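Local atomic coordinates of lantibiotic dehydratase (Microbispora corallina, PDB entry 5EHK), a protein that probably dehydrates serine and threonine residues of the NAI-107 precursor peptide, using glutamyl-tRNA to activate their hydroxyls before elimination. Residues E175-A180 against D293-V298; D715-E720 against L738-A743; P967-V972 against E1059-T1064. All coordinates share one frame; numbering follows the deposited sequence.

Contact 1: E175-A180 against D293-V298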
ATOM      1  N   GLU A 175     -31.885 -17.035 -18.234  1.00 34.31           N
ATOM      2  CA  GLU A 175     -32.701 -16.191 -17.392  1.00 32.47           C
ATOM      3  C   GLU A 175     -34.167 -16.450 -17.710  1.00 39.07           C
ATOM      4  O   GLU A 175     -34.990 -16.605 -16.811  1.00 42.47           O
ATOM      5  CB  GLU A 175     -32.332 -14.726 -17.608  1.00 37.28           C
ATOM      6  CG  GLU A 175     -32.725 -13.833 -16.462  1.00 44.33           C
ATOM      7  CD  GLU A 175     -31.908 -12.558 -16.410  1.00 49.34           C
ATOM      8  OE1 GLU A 175     -30.757 -12.588 -16.886  1.00 50.28           O
ATOM      9  OE2 GLU A 175     -32.397 -11.541 -15.865  1.00 57.32           O
ATOM     10  N   TRP A 176     -34.479 -16.535 -19.001  1.00 40.83           N
ATOM     11  CA  TRP A 176     -35.835 -16.835 -19.458  1.00 38.19           C
ATOM     12  C   TRP A 176     -36.290 -18.220 -18.985  1.00 33.79           C
ATOM     13  O   TRP A 176     -37.341 -18.357 -18.364  1.00 33.71           O
ATOM     14  CB  TRP A 176     -35.944 -16.684 -20.991  1.00 37.98           C
ATOM     15  CG  TRP A 176     -37.312 -17.003 -21.551  1.00 42.44           C
ATOM     16  CD1 TRP A 176     -38.397 -16.170 -21.598  1.00 48.23           C
ATOM     17  CD2 TRP A 176     -37.740 -18.246 -22.123  1.00 36.31           C
ATOM     18  NE1 TRP A 176     -39.466 -16.817 -22.168  1.00 48.06           N
ATOM     19  CE2 TRP A 176     -39.090 -18.093 -22.493  1.00 45.57           C
ATOM     20  CE3 TRP A 176     -37.112 -19.468 -22.359  1.00 35.54           C
ATOM     21  CZ2 TRP A 176     -39.819 -19.119 -23.087  1.00 49.87           C
ATOM     22  CZ3 TRP A 176     -37.838 -20.484 -22.943  1.00 42.09           C
ATOM     23  CH2 TRP A 176     -39.176 -20.303 -23.306  1.00 45.67           C
ATOM     24  N   LEU A 177     -35.501 -19.243 -19.286  1.00 29.68           N
ATOM     25  CA  LEU A 177     -35.856 -20.605 -18.909  1.00 34.03           C
ATOM     26  C   LEU A 177     -36.033 -20.777 -17.404  1.00 39.66           C
ATOM     27  O   LEU A 177     -36.908 -21.517 -16.958  1.00 41.03           O
ATOM     28  CB  LEU A 177     -34.821 -21.603 -19.421  1.00 33.13           C
ATOM     29  CG  LEU A 177     -35.138 -23.048 -19.043  1.00 31.20           C
ATOM     30  CD1 LEU A 177     -36.466 -23.462 -19.657  1.00 29.10           C
ATOM     31  CD2 LEU A 177     -34.008 -23.985 -19.482  1.00 30.40           C
ATOM     32  N   LEU A 178     -35.209 -20.091 -16.620  1.00 39.21           N
ATOM     33  CA  LEU A 178     -35.295 -20.221 -15.172  1.00 37.85           C
ATOM     34  C   LEU A 178     -36.617 -19.687 -14.605  1.00 41.42           C
ATOM     35  O   LEU A 178     -37.156 -20.260 -13.658  1.00 43.16           O
ATOM     36  CB  LEU A 178     -34.068 -19.600 -14.480  1.00 34.92           C
ATOM     37  CG  LEU A 178     -32.797 -20.459 -14.588  1.00 27.95           C
ATOM     38  CD1 LEU A 178     -31.544 -19.672 -14.232  1.00 19.34           C
ATOM     39  CD2 LEU A 178     -32.900 -21.735 -13.760  1.00 23.99           C
ATOM     40  N   SER A 179     -37.158 -18.623 -15.196  1.00 41.13           N
ATOM     41  CA  SER A 179     -38.492 -18.141 -14.807  1.00 45.55           C
ATOM     42  C   SER A 179     -39.551 -19.241 -14.857  1.00 46.42           C
ATOM     43  O   SER A 179     -40.422 -19.323 -13.984  1.00 46.26           O
ATOM     44  CB  SER A 179     -38.932 -16.927 -15.627  1.00 46.13           C
ATOM     45  OG  SER A 179     -38.264 -15.756 -15.180  1.00 51.05           O
ATOM     46  N   ALA A 180     -39.467 -20.079 -15.882  1.00 40.80           N
ATOM     47  CA  ALA A 180     -40.387 -21.197 -16.035  1.00 43.44           C
ATOM     48  C   ALA A 180     -40.074 -22.358 -15.087  1.00 45.73           C
ATOM     49  O   ALA A 180     -40.988 -22.996 -14.561  1.00 51.11           O
ATOM     50  CB  ALA A 180     -40.406 -21.675 -17.483  1.00 41.14           C
ATOM     51  N   ASP A 293     -28.394 -28.976 -24.271  1.00 41.67           N
ATOM     52  CA  ASP A 293     -29.373 -27.914 -24.413  1.00 40.56           C
ATOM     53  C   ASP A 293     -30.131 -27.857 -23.090  1.00 39.16           C
ATOM     54  O   ASP A 293     -30.608 -28.889 -22.597  1.00 36.57           O
ATOM     55  CB  ASP A 293     -30.310 -28.251 -25.587  1.00 38.67           C
ATOM     56  CG  ASP A 293     -31.499 -27.293 -25.723  1.00 37.23           C
ATOM     57  OD1 ASP A 293     -31.398 -26.091 -25.380  1.00 34.65           O
ATOM     58  OD2 ASP A 293     -32.550 -27.760 -26.212  1.00 41.33           O
ATOM     59  N   PRO A 294     -30.182 -26.662 -22.480  1.00 32.17           N
ATOM     60  CA  PRO A 294     -30.919 -26.426 -21.236  1.00 31.51           C
ATOM     61  C   PRO A 294     -32.407 -26.728 -21.382  1.00 34.88           C
ATOM     62  O   PRO A 294     -32.956 -27.396 -20.500  1.00 34.16           O
ATOM     63  CB  PRO A 294     -30.677 -24.935 -20.945  1.00 28.29           C
ATOM     64  CG  PRO A 294     -30.246 -24.347 -22.257  1.00 32.27           C
ATOM     65  CD  PRO A 294     -29.460 -25.456 -22.915  1.00 33.68           C
ATOM     66  N   LEU A 295     -33.048 -26.251 -22.454  1.00 33.82           N
ATOM     67  CA  LEU A 295     -34.490 -26.465 -22.627  1.00 33.89           C
ATOM     68  C   LEU A 295     -34.832 -27.955 -22.647  1.00 35.65           C
ATOM     69  O   LEU A 295     -35.752 -28.410 -21.952  1.00 29.05           O
ATOM     70  CB  LEU A 295     -35.000 -25.775 -23.888  1.00 32.94           C
ATOM     71  CG  LEU A 295     -36.511 -25.802 -24.135  1.00 35.19           C
ATOM     72  CD1 LEU A 295     -37.279 -25.187 -22.976  1.00 39.05           C
ATOM     73  CD2 LEU A 295     -36.827 -25.028 -25.393  1.00 41.46           C
ATOM     74  N   GLN A 296     -34.053 -28.707 -23.421  1.00 34.33           N
ATOM     75  CA  GLN A 296     -34.242 -30.139 -23.543  1.00 36.00           C
ATOM     76  C   GLN A 296     -34.040 -30.828 -22.198  1.00 43.62           C
ATOM     77  O   GLN A 296     -34.735 -31.796 -21.873  1.00 43.80           O
ATOM     78  CB  GLN A 296     -33.308 -30.717 -24.601  1.00 38.80           C
ATOM     79  CG  GLN A 296     -33.621 -32.159 -24.966  1.00 42.53           C
ATOM     80  CD  GLN A 296     -35.037 -32.323 -25.533  1.00 52.63           C
ATOM     81  OE1 GLN A 296     -35.422 -31.661 -26.514  1.00 48.29           O
ATOM     82  NE2 GLN A 296     -35.811 -33.221 -24.925  1.00 41.07           N
ATOM     83  N   HIS A 297     -33.093 -30.316 -21.413  1.00 44.59           N
ATOM     84  CA  HIS A 297     -32.867 -30.842 -20.071  1.00 38.33           C
ATOM     85  C   HIS A 297     -34.114 -30.755 -19.207  1.00 37.21           C
ATOM     86  O   HIS A 297     -34.452 -31.733 -18.540  1.00 40.58           O
ATOM     87  CB  HIS A 297     -31.706 -30.153 -19.335  1.00 35.21           C
ATOM     88  CG  HIS A 297     -31.659 -30.505 -17.885  1.00 21.12           C
ATOM     89  ND1 HIS A 297     -31.220 -31.731 -17.437  1.00 23.83           N
ATOM     90  CD2 HIS A 297     -32.080 -29.832 -16.791  1.00 24.00           C
ATOM     91  CE1 HIS A 297     -31.339 -31.783 -16.123  1.00 25.70           C
ATOM     92  NE2 HIS A 297     -31.860 -30.644 -15.706  1.00 27.16           N
ATOM     93  N   VAL A 298     -34.776 -29.595 -19.187  1.00 29.73           N
ATOM     94  CA  VAL A 298     -36.032 -29.475 -18.435  1.00 37.16           C
ATOM     95  C   VAL A 298     -37.088 -30.487 -18.917  1.00 47.63           C
ATOM     96  O   VAL A 298     -37.688 -31.203 -18.105  1.00 46.51           O
ATOM     97  CB  VAL A 298     -36.646 -28.066 -18.506  1.00 39.47           C
ATOM     98  CG1 VAL A 298     -37.965 -28.043 -17.737  1.00 29.22           C
ATOM     99  CG2 VAL A 298     -35.668 -27.011 -17.969  1.00 36.90           C
TER
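The flat carbonyl group of Pro-294 has one face covered by Leu-177. Leu-177 CD2 stands almost directly above Pro-294 C, 3.7 Å away, and is not in the plane of the group. The same methyl reaches the rim of the pyrrolidine ring, with Leu-177 CD2 3.8 Å from Pro-294 CB. The other large flat group is the Trp-176 indole, which passes beside the contact without closing on it. Its NE1 is turned to the backbone oxygens of Thr-356 and His-360, so this buried N-H is satisfied outside the two segments.

Leu-177 carries the whole contact. Its CG lies anti to the backbone N (chi1 179°), and this sends the fork of the side chain straight at the opposing helix. CD2 takes Pro-294. CD1 takes Leu-295, with Leu-177 CD1 3.8 Å from Leu-295 CD1, and the leucines cross at a slant. Val-298 CG2 sits against both methyls, 3.8 Å from Leu-177 CD2 and 4.0 Å from Leu-177 CD1. These two side chains approach tip to tip. Val-298 also packs on Val-181 and Leu-184, one and two turns further along the helix of Leu-177.

Asp-293 stands at the N-cap of helix 294-306. Its two carboxylate oxygens each take one weak bond: OD1 from Leu-295 N and OD2 from Gln-296 N. Arg-171 makes a weak, long ion pair with OD1.

No hydrogen bond joins the segments. The axes of the two short helical segments come within 10.9 Å, and their directions differ by 13°. The arrangement is a nearly parallel helix pair in the N-terminal lantibiotic dehydratase region, in which one leucine packs on Pro-294, Leu-295 and Val-298 at the start of an aspartate-capped helix.

Contact 2: D715-E720 against L738-A743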
ATOM      1  N   ASP A 715      -7.590  14.709 -39.638  1.00 56.62           N
ATOM      2  CA  ASP A 715      -6.538  14.763 -40.647  1.00 51.96           C
ATOM      3  C   ASP A 715      -5.249  15.271 -40.029  1.00 53.07           C
ATOM      4  O   ASP A 715      -4.148  14.823 -40.380  1.00 53.71           O
ATOM      5  CB  ASP A 715      -6.957  15.728 -41.755  1.00 55.19           C
ATOM      6  CG  ASP A 715      -8.017  15.146 -42.675  1.00 61.27           C
ATOM      7  OD1 ASP A 715      -7.983  13.922 -42.947  1.00 66.42           O
ATOM      8  OD2 ASP A 715      -8.896  15.920 -43.112  1.00 55.32           O
ATOM      9  N   ARG A 716      -5.400  16.219 -39.109  1.00 50.25           N
ATOM     10  CA  ARG A 716      -4.280  16.763 -38.353  1.00 55.05           C
ATOM     11  C   ARG A 716      -3.653  15.659 -37.506  1.00 49.00           C
ATOM     12  O   ARG A 716      -2.446  15.435 -37.574  1.00 44.54           O
ATOM     13  CB  ARG A 716      -4.729  17.984 -37.527  1.00 55.35           C
ATOM     14  CG  ARG A 716      -3.619  18.796 -36.874  1.00 50.95           C
ATOM     15  CD  ARG A 716      -4.056  20.252 -36.660  1.00 57.84           C
ATOM     16  NE  ARG A 716      -5.286  20.384 -35.872  1.00 69.84           N
ATOM     17  CZ  ARG A 716      -6.461  20.779 -36.365  1.00 71.02           C
ATOM     18  NH1 ARG A 716      -6.592  21.082 -37.651  1.00 72.19           N
ATOM     19  NH2 ARG A 716      -7.518  20.868 -35.571  1.00 65.99           N
ATOM     20  N   TRP A 717      -4.483  14.980 -36.713  1.00 49.81           N
ATOM     21  CA  TRP A 717      -4.056  13.822 -35.927  1.00 42.93           C
ATOM     22  C   TRP A 717      -3.521  12.706 -36.814  1.00 39.61           C
ATOM     23  O   TRP A 717      -2.485  12.120 -36.524  1.00 41.27           O
ATOM     24  CB  TRP A 717      -5.204  13.285 -35.074  1.00 44.25           C
ATOM     25  CG  TRP A 717      -4.882  11.985 -34.337  1.00 43.35           C
ATOM     26  CD1 TRP A 717      -4.092  11.841 -33.229  1.00 36.07           C
ATOM     27  CD2 TRP A 717      -5.374  10.670 -34.649  1.00 36.29           C
ATOM     28  NE1 TRP A 717      -4.053  10.520 -32.842  1.00 30.90           N
ATOM     29  CE2 TRP A 717      -4.831   9.783 -33.694  1.00 33.31           C
ATOM     30  CE3 TRP A 717      -6.217  10.158 -35.640  1.00 30.86           C
ATOM     31  CZ2 TRP A 717      -5.106   8.419 -33.704  1.00 32.32           C
ATOM     32  CZ3 TRP A 717      -6.486   8.807 -35.651  1.00 32.56           C
ATOM     33  CH2 TRP A 717      -5.935   7.950 -34.687  1.00 31.80           C
ATOM     34  N   ARG A 718      -4.252  12.398 -37.877  1.00 40.06           N
ATOM     35  CA  ARG A 718      -3.872  11.322 -38.779  1.00 38.84           C
ATOM     36  C   ARG A 718      -2.484  11.529 -39.373  1.00 42.95           C
ATOM     37  O   ARG A 718      -1.689  10.596 -39.460  1.00 47.12           O
ATOM     38  CB  ARG A 718      -4.910  11.158 -39.883  1.00 40.43           C
ATOM     39  CG  ARG A 718      -5.344   9.723 -40.075  1.00 44.76           C
ATOM     40  CD  ARG A 718      -6.696   9.608 -40.779  1.00 46.28           C
ATOM     41  NE  ARG A 718      -6.640   9.895 -42.212  1.00 44.38           N
ATOM     42  CZ  ARG A 718      -5.959   9.170 -43.095  1.00 45.09           C
ATOM     43  NH1 ARG A 718      -5.245   8.127 -42.692  1.00 46.73           N
ATOM     44  NH2 ARG A 718      -5.975   9.496 -44.382  1.00 44.95           N
ATOM     45  N   ALA A 719      -2.180  12.760 -39.762  1.00 45.60           N
ATOM     46  CA  ALA A 719      -0.903  13.041 -40.404  1.00 44.92           C
ATOM     47  C   ALA A 719       0.225  13.292 -39.387  1.00 44.03           C
ATOM     48  O   ALA A 719       1.400  13.148 -39.708  1.00 43.26           O
ATOM     49  CB  ALA A 719      -1.048  14.213 -41.347  1.00 49.36           C
ATOM     50  N   GLU A 720      -0.137  13.641 -38.157  1.00 41.25           N
ATOM     51  CA  GLU A 720       0.841  13.958 -37.125  1.00 40.41           C
ATOM     52  C   GLU A 720       1.534  12.727 -36.526  1.00 49.12           C
ATOM     53  O   GLU A 720       2.644  12.833 -35.972  1.00 44.91           O
ATOM     54  CB  GLU A 720       0.181  14.751 -36.003  1.00 41.06           C
ATOM     55  CG  GLU A 720       1.142  15.181 -34.905  1.00 45.50           C
ATOM     56  CD  GLU A 720       0.404  15.781 -33.735  1.00 50.42           C
ATOM     57  OE1 GLU A 720      -0.810  16.038 -33.912  1.00 50.27           O
ATOM     58  OE2 GLU A 720       1.019  15.958 -32.648  1.00 45.62           O
ATOM     59  N   LEU A 738     -12.653   0.460 -38.973  1.00 31.03           N
ATOM     60  CA  LEU A 738     -13.131   1.714 -39.544  1.00 38.03           C
ATOM     61  C   LEU A 738     -12.257   2.125 -40.716  1.00 38.56           C
ATOM     62  O   LEU A 738     -11.028   2.061 -40.643  1.00 40.44           O
ATOM     63  CB  LEU A 738     -13.162   2.849 -38.507  1.00 37.73           C
ATOM     64  CG  LEU A 738     -14.020   2.743 -37.244  1.00 32.80           C
ATOM     65  CD1 LEU A 738     -13.717   3.935 -36.357  1.00 30.57           C
ATOM     66  CD2 LEU A 738     -15.515   2.635 -37.554  1.00 30.06           C
ATOM     67  N   ASP A 739     -12.904   2.522 -41.806  1.00 36.76           N
ATOM     68  CA  ASP A 739     -12.211   3.189 -42.893  1.00 45.49           C
ATOM     69  C   ASP A 739     -12.309   4.710 -42.702  1.00 45.86           C
ATOM     70  O   ASP A 739     -13.398   5.285 -42.839  1.00 42.86           O
ATOM     71  CB  ASP A 739     -12.818   2.745 -44.224  1.00 44.38           C
ATOM     72  CG  ASP A 739     -11.926   3.059 -45.406  1.00 48.88           C
ATOM     73  OD1 ASP A 739     -11.405   4.195 -45.487  1.00 49.84           O
ATOM     74  OD2 ASP A 739     -11.699   2.149 -46.234  1.00 50.93           O
ATOM     75  N   LEU A 740     -11.170   5.362 -42.434  1.00 36.92           N
ATOM     76  CA  LEU A 740     -11.191   6.787 -42.092  1.00 45.15           C
ATOM     77  C   LEU A 740     -11.283   7.709 -43.303  1.00 52.77           C
ATOM     78  O   LEU A 740     -11.259   8.937 -43.160  1.00 53.12           O
ATOM     79  CB  LEU A 740      -9.992   7.188 -41.228  1.00 40.63           C
ATOM     80  CG  LEU A 740      -9.939   6.583 -39.827  1.00 42.42           C
ATOM     81  CD1 LEU A 740      -8.914   7.299 -38.944  1.00 34.22           C
ATOM     82  CD2 LEU A 740     -11.320   6.557 -39.196  1.00 39.40           C
ATOM     83  N   ASP A 741     -11.395   7.113 -44.488  1.00 47.56           N
ATOM     84  CA  ASP A 741     -11.648   7.870 -45.708  1.00 55.59           C
ATOM     85  C   ASP A 741     -13.159   8.044 -45.802  1.00 54.32           C
ATOM     86  O   ASP A 741     -13.665   9.092 -46.212  1.00 58.06           O
ATOM     87  CB  ASP A 741     -11.114   7.104 -46.933  1.00 73.61           C
ATOM     88  CG  ASP A 741     -10.526   8.027 -48.027  1.00 76.54           C
ATOM     89  OD1 ASP A 741     -11.038   9.157 -48.236  1.00 72.74           O
ATOM     90  OD2 ASP A 741      -9.543   7.602 -48.683  1.00 66.77           O
ATOM     91  N   ASP A 742     -13.870   6.997 -45.409  1.00 51.59           N
ATOM     92  CA  ASP A 742     -15.322   7.006 -45.366  1.00 50.07           C
ATOM     93  C   ASP A 742     -15.893   8.097 -44.450  1.00 46.78           C
ATOM     94  O   ASP A 742     -15.439   8.280 -43.326  1.00 51.38           O
ATOM     95  CB  ASP A 742     -15.826   5.634 -44.945  1.00 41.06           C
ATOM     96  CG  ASP A 742     -17.303   5.471 -45.164  1.00 41.60           C
ATOM     97  OD1 ASP A 742     -18.075   6.397 -44.855  1.00 45.10           O
ATOM     98  OD2 ASP A 742     -17.698   4.408 -45.667  1.00 49.46           O
ATOM     99  N   ALA A 743     -16.889   8.824 -44.948  1.00 50.16           N
ATOM    100  CA  ALA A 743     -17.480   9.931 -44.195  1.00 57.42           C
ATOM    101  C   ALA A 743     -18.366   9.436 -43.052  1.00 49.19           C
ATOM    102  O   ALA A 743     -18.369  10.026 -41.972  1.00 45.52           O
ATOM    103  CB  ALA A 743     -18.272  10.870 -45.130  1.00 51.68           C
TER
HETATM  104  O   HOH W   1      -9.093  10.742 -42.886  1.00 46.00           O
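Leu-740 overlaps the aliphatic part of Arg-718, and the two side chains lie alongside, pointing opposite ways. Leu-740 follows strand 735-739, which pairs antiparallel with strand 726-730 as a beta hairpin. The chain leaves the strand through an Asx turn at Asp-739. Helix 707-721, which precedes the hairpin, carries Arg-718 and Trp-717.

The closest touch is Leu-740 CD1 to Arg-718 CD, 3.7 Å. Leu-740 CB also lies near this methylene, 4.1 Å from Arg-718 CD. The arginine chain bends at chi3 (74°), which turns the guanidinium aside and leaves CD to meet the leucine. Leu-740 CD1 also comes to the edge of the Trp-717 indole, near the ring plane. It stands 4.4 Å from Trp-717 CZ3, a looser touch. The indole itself packs against Trp-721, with the ring planes at about 60°. Its NE1 makes a weak hydrogen bond to Arg-693 O.

Polar groups join the two segments through one water. It donates to Leu-740 O and accepts a weak bond from Arg-718 NE. A further weak bond runs from the water to Asp-715 OD1. The water therefore ties the buried leucine's carbonyl to the helix, where no direct hydrogen bond is made. Arg-718 and Asp-741 do not pair: Arg-718 NH2 is 5.9 Å from Asp-741 OD2, though the charges may attract weakly.

In the Asx turn, Asp-739 OD1 accepts from Asp-741 N at 3.1 Å through its anti lone pair, and the same oxygen forms a salt bridge with Arg-725 NH1.

Contact 3: P967-V972 against E1059-T1064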
ATOM      1  N   PRO A 967      20.731 -35.185  23.482  1.00 39.06           N
ATOM      2  CA  PRO A 967      20.868 -35.967  22.247  1.00 36.85           C
ATOM      3  C   PRO A 967      19.543 -36.011  21.499  1.00 30.97           C
ATOM      4  O   PRO A 967      18.499 -36.004  22.137  1.00 30.36           O
ATOM      5  CB  PRO A 967      21.193 -37.371  22.761  1.00 30.88           C
ATOM      6  CG  PRO A 967      20.643 -37.404  24.151  1.00 37.51           C
ATOM      7  CD  PRO A 967      20.852 -36.023  24.686  1.00 34.31           C
ATOM      8  N   PRO A 968      19.586 -36.015  20.165  1.00 30.25           N
ATOM      9  CA  PRO A 968      18.386 -36.220  19.351  1.00 34.00           C
ATOM     10  C   PRO A 968      17.743 -37.593  19.532  1.00 40.70           C
ATOM     11  O   PRO A 968      18.245 -38.426  20.289  1.00 45.58           O
ATOM     12  CB  PRO A 968      18.893 -36.031  17.918  1.00 34.35           C
ATOM     13  CG  PRO A 968      20.093 -35.139  18.049  1.00 28.04           C
ATOM     14  CD  PRO A 968      20.728 -35.541  19.365  1.00 35.97           C
ATOM     15  N   ALA A 969      16.585 -37.784  18.908  1.00 43.63           N
ATOM     16  CA  ALA A 969      16.010 -39.111  18.740  1.00 43.18           C
ATOM     17  C   ALA A 969      16.780 -39.729  17.586  1.00 45.93           C
ATOM     18  O   ALA A 969      17.322 -38.994  16.758  1.00 47.51           O
ATOM     19  CB  ALA A 969      14.535 -39.024  18.416  1.00 43.61           C
ATOM     20  N   PRO A 970      16.880 -41.072  17.547  1.00 57.91           N
ATOM     21  CA  PRO A 970      17.603 -41.727  16.445  1.00 57.77           C
ATOM     22  C   PRO A 970      16.961 -41.493  15.076  1.00 55.12           C
ATOM     23  O   PRO A 970      15.737 -41.397  14.962  1.00 53.95           O
ATOM     24  CB  PRO A 970      17.537 -43.219  16.808  1.00 61.01           C
ATOM     25  CG  PRO A 970      16.472 -43.346  17.829  1.00 53.02           C
ATOM     26  CD  PRO A 970      16.404 -42.040  18.552  1.00 59.09           C
ATOM     27  N   VAL A 971      17.793 -41.408  14.045  1.00 54.64           N
ATOM     28  CA  VAL A 971      17.306 -41.121  12.703  1.00 68.44           C
ATOM     29  C   VAL A 971      17.363 -42.355  11.783  1.00 73.43           C
ATOM     30  O   VAL A 971      18.196 -43.245  11.961  1.00 73.81           O
ATOM     31  CB  VAL A 971      18.061 -39.925  12.074  1.00 66.36           C
ATOM     32  CG1 VAL A 971      19.210 -40.406  11.188  1.00 69.30           C
ATOM     33  CG2 VAL A 971      17.099 -39.049  11.294  1.00 62.77           C
ATOM     34  N   VAL A 972      16.440 -42.424  10.830  1.00 73.74           N
ATOM     35  CA  VAL A 972      16.447 -43.487   9.828  1.00 77.50           C
ATOM     36  C   VAL A 972      17.375 -43.141   8.651  1.00 78.73           C
ATOM     37  O   VAL A 972      18.116 -43.981   8.146  1.00 72.31           O
ATOM     38  CB  VAL A 972      15.007 -43.796   9.320  1.00 73.79           C
ATOM     39  CG1 VAL A 972      14.332 -42.546   8.717  1.00 66.84           C
ATOM     40  CG2 VAL A 972      15.028 -44.947   8.329  1.00 79.88           C
ATOM     41  N   GLU A1059      11.861 -40.195  25.313  1.00 27.78           N
ATOM     42  CA  GLU A1059      11.083 -41.309  25.855  1.00 33.69           C
ATOM     43  C   GLU A1059       9.834 -41.664  25.028  1.00 39.49           C
ATOM     44  O   GLU A1059       9.403 -42.817  24.997  1.00 41.85           O
ATOM     45  CB  GLU A1059      10.668 -41.011  27.295  1.00 36.11           C
ATOM     46  CG  GLU A1059      11.224 -41.985  28.308  1.00 37.58           C
ATOM     47  CD  GLU A1059      12.309 -41.375  29.178  1.00 41.88           C
ATOM     48  OE1 GLU A1059      13.411 -41.083  28.649  1.00 37.51           O
ATOM     49  OE2 GLU A1059      12.056 -41.195  30.396  1.00 36.92           O
ATOM     50  N   ALA A1060       9.282 -40.670  24.340  1.00 41.99           N
ATOM     51  CA  ALA A1060       7.996 -40.781  23.655  1.00 40.05           C
ATOM     52  C   ALA A1060       8.222 -40.903  22.148  1.00 44.01           C
ATOM     53  O   ALA A1060       7.275 -41.078  21.365  1.00 38.33           O
ATOM     54  CB  ALA A1060       7.121 -39.580  23.974  1.00 38.52           C
ATOM     55  N   PHE A1061       9.490 -40.788  21.756  1.00 48.90           N
ATOM     56  CA  PHE A1061       9.905 -40.988  20.375  1.00 56.69           C
ATOM     57  C   PHE A1061       9.525 -42.388  19.937  1.00 62.73           C
ATOM     58  O   PHE A1061       9.421 -43.304  20.764  1.00 63.70           O
ATOM     59  CB  PHE A1061      11.432 -40.864  20.255  1.00 58.00           C
ATOM     60  CG  PHE A1061      12.154 -42.208  20.139  1.00 68.23           C
ATOM     61  CD1 PHE A1061      12.612 -42.664  18.905  1.00 66.90           C
ATOM     62  CD2 PHE A1061      12.364 -43.019  21.260  1.00 62.69           C
ATOM     63  CE1 PHE A1061      13.260 -43.892  18.801  1.00 72.79           C
ATOM     64  CE2 PHE A1061      13.015 -44.242  21.163  1.00 64.31           C
ATOM     65  CZ  PHE A1061      13.464 -44.682  19.935  1.00 71.25           C
ATOM     66  N   ARG A1062       9.313 -42.548  18.635  1.00 62.14           N
ATOM     67  CA  ARG A1062       9.249 -43.866  18.022  1.00 62.29           C
ATOM     68  C   ARG A1062       9.992 -43.683  16.696  1.00 67.08           C
ATOM     69  O   ARG A1062       9.909 -42.616  16.085  1.00 67.11           O
ATOM     70  CB  ARG A1062       7.792 -44.321  17.811  1.00 60.13           C
ATOM     71  CG  ARG A1062       6.906 -44.141  19.058  1.00 63.04           C
ATOM     72  CD  ARG A1062       5.400 -44.308  18.808  1.00 68.20           C
ATOM     73  NE  ARG A1062       4.917 -45.678  19.022  1.00 74.78           N
ATOM     74  CZ  ARG A1062       4.296 -46.065  20.141  1.00 61.31           C
ATOM     75  NH1 ARG A1062       4.078 -45.178  21.106  1.00 62.23           N
ATOM     76  NH2 ARG A1062       3.879 -47.318  20.299  1.00 34.05           N
ATOM     77  N   PRO A1063      10.759 -44.696  16.263  1.00 70.60           N
ATOM     78  CA  PRO A1063      11.491 -44.590  14.987  1.00 69.06           C
ATOM     79  C   PRO A1063      10.562 -44.335  13.788  1.00 64.94           C
ATOM     80  O   PRO A1063      11.006 -43.927  12.708  1.00 55.35           O
ATOM     81  CB  PRO A1063      12.160 -45.958  14.842  1.00 68.01           C
ATOM     82  CG  PRO A1063      12.128 -46.581  16.192  1.00 69.25           C
ATOM     83  CD  PRO A1063      11.086 -45.916  17.022  1.00 65.57           C
ATOM     84  N   THR A1064       9.272 -44.567  14.012  1.00 63.11           N
ATOM     85  CA  THR A1064       8.226 -44.332  13.030  1.00 56.90           C
ATOM     86  C   THR A1064       7.959 -42.853  12.800  1.00 61.86           C
ATOM     87  O   THR A1064       7.632 -42.449  11.684  1.00 57.20           O
ATOM     88  CB  THR A1064       6.908 -45.001  13.485  1.00 64.08           C
ATOM     89  OG1 THR A1064       5.937 -43.998  13.818  1.00 59.17           O
ATOM     90  CG2 THR A1064       7.158 -45.904  14.707  1.00 59.87           C
TER
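The apolar contacts come first, because they are all that joins the two segments directly. Pro-970 and Phe-1061 meet with their side chains nearly perpendicular. Pro-970 CG is 3.4 Å from Phe-1061 CE1, and Pro-970 CD follows at 3.7 Å from the same atom. CG also approaches the end of the ring, with Pro-970 CG 3.9 Å from Phe-1061 CZ. The proline comes at the phenyl group obliquely, along the side that carries CD1 and CE1. The phenylalanine chi2 of 102° sets the ring plane roughly perpendicular to the plane of CA, CB and CG.

Ala-969 adds a second apolar touch, nearer the backbone. Ala-969 CB lies 4.0 Å from Phe-1061 CB, and it is 4.1 Å from CD1 of the same ring. The aromatic side chain is thus met at its root by the alanine and further out by the proline.

The backbones run alongside each other. The CA atoms of Ala-969 and Phe-1061 are 6.6 Å apart, and those of Pro-970 and Pro-1063 are 6.9 Å apart. No backbone or side-chain hydrogen bond crosses between the segments.

The polar bonds lie at the flanks. Ala-969 N donates to Gln-1070 OE1, on helix 1068-1085. Pro-967 O accepts from Arg-1058 NH1, on helix 1044-1059. Arg-1062 N is hydrogen-bonded to Asp-1065 OD2, within its own loop.

These two loops of the C-terminal dehydratase region therefore meet through apolar contact alone, at a partly open site. Their direct contact has no directional bond. The hydrogen bonds to Gln-1070 and Arg-1058 instead tie loop 967-972 to the adjoining helices.

Overall arrangement
The three contacts follow one another along the chain, and none touches another. Contacts 1 and 2 both lie in the N-terminal dehydratase region. Their centres are about 48 Å apart, with about 30 Å between nearest atoms. Contact 3 belongs to the C-terminal region and lies across the chain's centre from both. Its centre is about 64 Å from that of contact 1 and about 81 Å from that of contact 2. Contacts 1 and 2 are buried, whereas contact 3 is partly open. Glu-720, in segment 715-720 of contact 2, packs on Lys-468 of the second subunit. Contacts 1 and 3 have no such neighbour in the assembly.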